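Local coordinates for lysozyme (Enterobacteria phage P1, PDB 1XJU), which cleaves the beta-1,4 linkages of host peptidoglycan as a signal-arrest-release endolysin, helping to lyse the cell at the end of infection, and is captured here in its secreted inactive state, at residues M22-V27 against Q47-D52; K55-A60 against A80-A85; F86-N91 against R137-R142. All coordinates share one frame; numbering follows the deposited sequence.

Contact 1: residues M22-V27 against Q47-D52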
# COMPACT_ATOMS: atom_id res chain seq x y z
N MET A 22 3.16 -9.55 4.61
CA MET A 22 4.06 -9.11 3.54
C MET A 22 3.51 -9.37 2.12
O MET A 22 4.14 -9.05 1.14
CB MET A 22 5.39 -9.79 3.80
CG MET A 22 5.88 -9.39 5.20
SD MET A 22 6.19 -7.63 5.45
CE MET A 22 5.44 -7.42 6.97
N CYS A 23 2.38 -10.08 2.02
CA CYS A 23 1.89 -10.49 0.73
C CYS A 23 1.28 -9.36 -0.07
O CYS A 23 0.74 -8.42 0.47
CB CYS A 23 0.88 -11.62 0.90
SG CYS A 23 1.58 -13.10 1.69
N PRO A 24 1.36 -9.45 -1.39
CA PRO A 24 0.77 -8.45 -2.24
C PRO A 24 -0.75 -8.44 -2.07
O PRO A 24 -1.39 -9.50 -1.80
CB PRO A 24 1.15 -8.89 -3.63
CG PRO A 24 1.36 -10.34 -3.54
CD PRO A 24 1.98 -10.53 -2.16
N ALA A 25 -1.37 -7.29 -2.30
CA ALA A 25 -2.79 -7.06 -2.05
C ALA A 25 -3.69 -8.16 -2.62
O ALA A 25 -4.68 -8.49 -1.99
CB ALA A 25 -3.16 -5.75 -2.67
N GLY A 26 -3.40 -8.57 -3.84
CA GLY A 26 -4.29 -9.44 -4.54
C GLY A 26 -4.48 -10.82 -3.91
O GLY A 26 -5.39 -11.53 -4.32
N VAL A 27 -3.66 -11.22 -2.94
CA VAL A 27 -3.84 -12.52 -2.29
C VAL A 27 -4.44 -12.41 -0.92
O VAL A 27 -4.56 -13.42 -0.23
CB VAL A 27 -2.55 -13.38 -2.32
CG1 VAL A 27 -2.08 -13.55 -3.72
CG2 VAL A 27 -1.46 -12.81 -1.40
N GLN A 47 4.31 -20.37 -5.74
CA GLN A 47 5.13 -20.18 -6.90
C GLN A 47 4.60 -19.09 -7.82
O GLN A 47 5.37 -18.31 -8.38
CB GLN A 47 5.30 -21.50 -7.63
CG GLN A 47 6.15 -22.51 -6.80
CD GLN A 47 5.45 -23.06 -5.51
OE1 GLN A 47 4.18 -23.23 -5.49
NE2 GLN A 47 6.23 -23.35 -4.46
N GLN A 48 3.29 -18.94 -7.92
CA GLN A 48 2.74 -17.86 -8.68
C GLN A 48 3.03 -16.50 -8.03
O GLN A 48 3.36 -15.51 -8.71
CB GLN A 48 1.24 -17.99 -8.89
CG GLN A 48 0.83 -16.81 -9.82
CD GLN A 48 -0.57 -16.77 -10.32
OE1 GLN A 48 -1.35 -17.70 -10.13
NE2 GLN A 48 -0.88 -15.69 -10.99
N ILE A 49 2.91 -16.45 -6.71
CA ILE A 49 3.23 -15.23 -5.97
C ILE A 49 4.68 -14.86 -6.25
O ILE A 49 5.00 -13.67 -6.53
CB ILE A 49 2.93 -15.38 -4.49
CG1 ILE A 49 1.43 -15.49 -4.25
CG2 ILE A 49 3.52 -14.19 -3.69
CD1 ILE A 49 1.02 -15.92 -2.90
N ALA A 50 5.59 -15.81 -6.21
CA ALA A 50 6.97 -15.52 -6.47
C ALA A 50 7.17 -15.08 -7.91
O ALA A 50 7.95 -14.13 -8.16
CB ALA A 50 7.82 -16.75 -6.19
N ALA A 51 6.50 -15.72 -8.87
CA ALA A 51 6.70 -15.39 -10.26
C ALA A 51 6.23 -13.96 -10.56
O ALA A 51 6.80 -13.32 -11.43
CB ALA A 51 5.93 -16.36 -11.12
N ASP A 52 5.18 -13.53 -9.87
CA ASP A 52 4.59 -12.22 -10.14
C ASP A 52 5.09 -11.10 -9.25
O ASP A 52 4.64 -9.96 -9.38
CB ASP A 52 3.09 -12.35 -10.02
CG ASP A 52 2.54 -13.16 -11.18
OD1 ASP A 52 1.34 -13.45 -11.17
OD2 ASP A 52 3.24 -13.47 -12.16
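Val27 and Ile49 meet tip to tip where the loop bearing the active-site Cys23 of this family 24 phage lysozyme folds against helix 46-67. The loop side is a short, tight piece of chain: Pro24 is followed by a 3-10 turn over residues 25-27, closed by the bond from Val27 N to Pro24 O (3.1 Å). That turn brings Val27 round beside the proline, and both present carbon to a single isoleucine on the helix. The two branches of Ile49 divide the work. Its CG1 lies anti to the carbonyl carbon (chi1 -68°) and runs out through an extended chain, so that CD1 reaches Val27 CG1 at 4.0 Å. The shorter branch, CG2, turns the other way and faces the proline ring, with Pro24 CD 4.3 Å from Ile49 CG2. The interface is small and wholly apolar, yet it adjoins the active site: Cys23 directly precedes the proline, and in this inactive form it is locked in a disulfide with Cys16, a residue that Ile49 also touches. The backbone carbonyl oxygen of Cys23 accepts hydrogen bonds from Trp28 NE1 and Asn87 ND2. Beside Ile49, Gln48 NE2 donates to Asp52 OD1, one turn further along the helix, at 3.2 Å and nearly straight at 174°, meeting the syn side of the carboxylate 30° out of its plane.

Contact 2: residues K55-A60 against A80-A85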
# COMPACT_ATOMS: atom_id res chain seq x y z
N LYS A 55 6.60 -8.00 -11.04
CA LYS A 55 5.53 -7.38 -11.81
C LYS A 55 4.64 -6.59 -10.87
O LYS A 55 4.21 -5.46 -11.21
CB LYS A 55 4.72 -8.48 -12.54
CG LYS A 55 3.33 -8.06 -13.14
CD LYS A 55 2.33 -9.25 -13.41
CE LYS A 55 1.02 -8.79 -14.11
NZ LYS A 55 1.11 -8.79 -15.60
N ASN A 56 4.38 -7.14 -9.70
CA ASN A 56 3.50 -6.45 -8.77
C ASN A 56 4.15 -5.21 -8.18
O ASN A 56 3.46 -4.21 -7.94
CB ASN A 56 2.96 -7.40 -7.71
CG ASN A 56 1.83 -8.27 -8.23
OD1 ASN A 56 0.97 -7.81 -8.98
ND2 ASN A 56 1.78 -9.53 -7.77
N ILE A 57 5.45 -5.23 -7.98
CA ILE A 57 6.17 -4.00 -7.60
C ILE A 57 6.04 -2.95 -8.70
O ILE A 57 5.74 -1.78 -8.40
CB ILE A 57 7.60 -4.27 -7.24
CG1 ILE A 57 7.68 -5.15 -5.99
CG2 ILE A 57 8.36 -2.94 -6.96
CD1 ILE A 57 9.07 -5.59 -5.60
N LEU A 58 6.16 -3.35 -9.97
CA LEU A 58 5.99 -2.43 -11.08
C LEU A 58 4.63 -1.85 -11.13
O LEU A 58 4.51 -0.63 -11.37
CB LEU A 58 6.31 -3.14 -12.43
CG LEU A 58 6.34 -2.25 -13.68
CD1 LEU A 58 7.40 -1.18 -13.53
CD2 LEU A 58 6.64 -3.07 -14.91
N ILE A 59 3.61 -2.64 -10.91
CA ILE A 59 2.27 -2.19 -10.90
C ILE A 59 2.03 -1.19 -9.77
O ILE A 59 1.34 -0.18 -9.95
CB ILE A 59 1.26 -3.37 -10.82
CG1 ILE A 59 1.24 -4.16 -12.12
CG2 ILE A 59 -0.13 -2.89 -10.57
CD1 ILE A 59 0.56 -5.49 -12.02
N ALA A 60 2.62 -1.44 -8.62
CA ALA A 60 2.55 -0.51 -7.50
C ALA A 60 3.19 0.82 -7.84
O ALA A 60 2.63 1.88 -7.56
CB ALA A 60 3.16 -1.16 -6.27
N ALA A 80 7.94 4.60 -0.02
CA ALA A 80 6.93 4.28 0.98
C ALA A 80 5.58 4.09 0.37
O ALA A 80 4.83 3.14 0.72
CB ALA A 80 6.92 5.35 2.03
N MET A 81 5.21 4.96 -0.56
CA MET A 81 3.90 4.87 -1.20
C MET A 81 3.79 3.63 -2.07
O MET A 81 2.74 2.98 -2.15
CB MET A 81 3.63 6.14 -2.02
CG MET A 81 3.38 7.37 -1.13
SD MET A 81 1.87 7.25 -0.12
CE MET A 81 0.59 7.34 -1.41
N THR A 82 4.87 3.26 -2.74
CA THR A 82 4.91 2.05 -3.54
C THR A 82 4.68 0.84 -2.64
O THR A 82 3.93 -0.06 -2.98
CB THR A 82 6.23 1.91 -4.30
OG1 THR A 82 6.30 2.93 -5.32
CG2 THR A 82 6.34 0.55 -5.00
N SER A 83 5.36 0.79 -1.51
CA SER A 83 5.15 -0.28 -0.53
C SER A 83 3.69 -0.37 -0.15
O SER A 83 3.12 -1.48 -0.14
CB SER A 83 6.03 0.00 0.69
OG SER A 83 5.73 -0.90 1.76
N ALA A 84 3.03 0.75 0.16
CA ALA A 84 1.64 0.73 0.54
C ALA A 84 0.78 0.23 -0.61
O ALA A 84 -0.16 -0.58 -0.38
CB ALA A 84 1.20 2.12 0.98
N ALA A 85 1.04 0.67 -1.82
CA ALA A 85 0.27 0.25 -2.98
C ALA A 85 0.47 -1.25 -3.24
O ALA A 85 -0.46 -1.94 -3.64
CB ALA A 85 0.62 1.07 -4.18
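Ala60 has the largest share of the surface buried here, pressing its methyl group into the side of helix 75-88 between Thr82 and Ala85. Its CB lies 3.6 Å from Thr82 O and also rests on the CG2 methyl of that residue. On the Ala85 side, the CB atoms of Ala60 and Ala85 are 4.0 Å apart, so one small side chain meets a backbone carbonyl, a branch methyl and another alanine methyl at once. Small side chains are consistent with so close an approach of the backbones: the CA atoms of Ala60 and Ala85 are only 5.1 Å apart, and the axes of the two short segments approach to 8.7 Å while their directions differ by 118°.

Thr82 is the second main contributor, and it is split by character. Its CG2 stands anti to the backbone N, which turns the methyl toward helix 46-67, where it also meets Ile57 O at 4.2 Å and, more loosely, the CG2 methyl of Ile57. The hydroxyl lies beside the backbone N (chi1 -69°) and is hydrogen-bonded to Phe78 O one turn earlier in the same helix. The polar end is thereby satisfied within its own helix, and the carbon end is left for packing.

Ala85, one turn after Thr82, completes the surface that receives Ala60; its CB is also 4.0 Å from Ala60 O. Around this core, Phe86 packs on Ile57 and Ala60, and Ile64, one turn beyond Ala60, touches both Thr82 and Ala85. The result is close packing of two inclined helices through alanine and threonine, part of the buried helical core of the phage lysozyme fold.

Contact 3: residues F86-N91 against R137-R142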
# COMPACT_ATOMS: atom_id res chain seq x y z
N PHE A 86 1.67 -1.76 -3.05
CA PHE A 86 1.95 -3.18 -3.22
C PHE A 86 1.10 -3.98 -2.25
O PHE A 86 0.52 -5.02 -2.60
CB PHE A 86 3.43 -3.44 -3.00
CG PHE A 86 3.82 -4.88 -3.09
CD1 PHE A 86 3.85 -5.68 -1.99
CD2 PHE A 86 4.20 -5.42 -4.32
CE1 PHE A 86 4.21 -7.02 -2.07
CE2 PHE A 86 4.61 -6.76 -4.41
CZ PHE A 86 4.60 -7.55 -3.25
N ASN A 87 1.05 -3.54 -1.01
CA ASN A 87 0.41 -4.30 0.07
C ASN A 87 -1.10 -4.16 0.03
O ASN A 87 -1.80 -5.13 0.36
CB ASN A 87 0.99 -3.76 1.39
CG ASN A 87 0.81 -4.60 2.60
OD1 ASN A 87 0.75 -4.00 3.71
ND2 ASN A 87 0.92 -5.97 2.47
N MET A 88 -1.61 -2.98 -0.34
CA MET A 88 -3.03 -2.65 -0.20
C MET A 88 -3.77 -2.52 -1.52
O MET A 88 -5.00 -2.65 -1.52
CB MET A 88 -3.20 -1.34 0.56
CG MET A 88 -2.52 -1.35 1.94
SD MET A 88 -3.01 -2.72 3.00
CE MET A 88 -4.57 -2.06 3.62
N GLY A 89 -3.08 -2.34 -2.62
CA GLY A 89 -3.70 -2.14 -3.91
C GLY A 89 -3.98 -0.69 -4.19
O GLY A 89 -4.24 0.13 -3.28
N CYS A 90 -3.95 -0.36 -5.46
CA CYS A 90 -4.13 1.05 -5.88
C CYS A 90 -5.51 1.58 -5.55
O CYS A 90 -5.65 2.69 -5.00
CB CYS A 90 -3.85 1.21 -7.36
SG CYS A 90 -3.43 2.90 -7.85
N ASN A 91 -6.55 0.80 -5.87
CA ASN A 91 -7.89 1.30 -5.65
C ASN A 91 -8.11 1.66 -4.20
O ASN A 91 -8.75 2.67 -3.91
CB ASN A 91 -8.95 0.27 -6.09
CG ASN A 91 -9.05 0.12 -7.61
OD1 ASN A 91 -8.71 1.03 -8.38
ND2 ASN A 91 -9.55 -1.03 -8.04
N ARG A 137 -3.49 -5.07 13.60
CA ARG A 137 -2.26 -4.51 14.17
C ARG A 137 -1.07 -4.60 13.23
O ARG A 137 -0.28 -3.64 13.12
CB ARG A 137 -1.92 -5.19 15.48
CG ARG A 137 -0.57 -4.81 16.02
CD ARG A 137 -0.24 -5.45 17.41
NE ARG A 137 1.03 -4.98 17.97
CZ ARG A 137 2.20 -5.57 17.80
NH1 ARG A 137 2.31 -6.67 17.08
NH2 ARG A 137 3.30 -5.04 18.31
N GLY A 138 -0.92 -5.73 12.54
CA GLY A 138 0.20 -5.83 11.62
C GLY A 138 0.18 -4.80 10.52
O GLY A 138 1.26 -4.41 10.05
N LEU A 139 -1.01 -4.41 10.08
CA LEU A 139 -1.09 -3.35 9.07
C LEU A 139 -0.78 -1.98 9.66
O LEU A 139 -0.10 -1.14 9.04
CB LEU A 139 -2.41 -3.32 8.36
CG LEU A 139 -2.69 -4.54 7.46
CD1 LEU A 139 -4.14 -4.38 6.95
CD2 LEU A 139 -1.67 -4.68 6.32
N LYS A 140 -1.18 -1.72 10.89
CA LYS A 140 -0.82 -0.47 11.55
C LYS A 140 0.68 -0.32 11.68
O LYS A 140 1.25 0.77 11.39
CB LYS A 140 -1.48 -0.40 12.92
CG LYS A 140 -1.32 0.95 13.52
CD LYS A 140 -1.86 1.03 14.91
CE LYS A 140 -1.11 0.16 15.89
NZ LYS A 140 -1.47 0.53 17.34
N ILE A 141 1.38 -1.35 12.09
CA ILE A 141 2.80 -1.30 12.23
C ILE A 141 3.48 -0.99 10.89
O ILE A 141 4.40 -0.14 10.80
CB ILE A 141 3.31 -2.65 12.77
CG1 ILE A 141 2.94 -2.83 14.22
CG2 ILE A 141 4.81 -2.68 12.66
CD1 ILE A 141 3.27 -4.25 14.71
N ARG A 142 3.06 -1.69 9.85
CA ARG A 142 3.56 -1.51 8.50
C ARG A 142 3.37 -0.07 8.07
O ARG A 142 4.32 0.50 7.52
CB ARG A 142 2.83 -2.50 7.60
CG ARG A 142 3.13 -2.40 6.15
CD ARG A 142 4.59 -2.55 5.81
NE ARG A 142 4.76 -2.61 4.32
CZ ARG A 142 4.73 -3.70 3.55
NH1 ARG A 142 4.71 -4.91 4.12
NH2 ARG A 142 4.85 -3.63 2.23
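The last turn of helix 75-88 faces the first turns of helix 137-151, with the CA atoms of Asn87 and Leu139 9.2 Å apart, and Gly89, at positive phi, then breaks the helix. Asn87 has the largest buried surface of the contact. Its amide lies over one face of the Arg142 guanidinium, the two planes stacked within 4° of parallel and Asn87 OD1 4.0 Å above the guanidinium plane, over its centre. The arginine chain leaves its helix with CG anti to the backbone N (chi1 176°) and bends at chi2 (57°), which brings the flat group against the amide. The same Asn87 OD1 also meets Leu139 CD2 at 3.6 Å. Met88 and Leu139 reach each other tip to tip, with Met88 SD 4.1 Å from Leu139 CD2. Polar ends find their partners beyond the two segments: Arg142 NE forms a salt bridge with Glu146 and NH2 bonds Ser83, while Asn87 OD1 accepts from Arg143 and its ND2 donates to Tyr21 O. The amide-guanidinium stack thus sets against one another two groups that are each held by bonds elsewhere, which probably limits the turning of both.

Overall arrangement
Along the chain the three contacts come in series, all within the phage lysozyme domain, and each adds a piece to one helical framework. Contact 1 and contact 2 share helix 46-67, their centres about 12 Å apart; contact 2 and contact 3 share helix 75-88, at about 11 Å; the centres of contacts 1 and 3 lie about 14 Å apart. Segments distant in sequence also meet directly: Ala25 N lies 3.0 Å from Phe86 O, a probable hydrogen bond between contacts 1 and 3, and Ala60 CB of contact 2 packs 3.6 Å from Phe86 N of contact 3. The loop bearing the disulfide-locked Cys23 is thus held by helix 46-67 through packing and by helix 75-88 through probable hydrogen bonds.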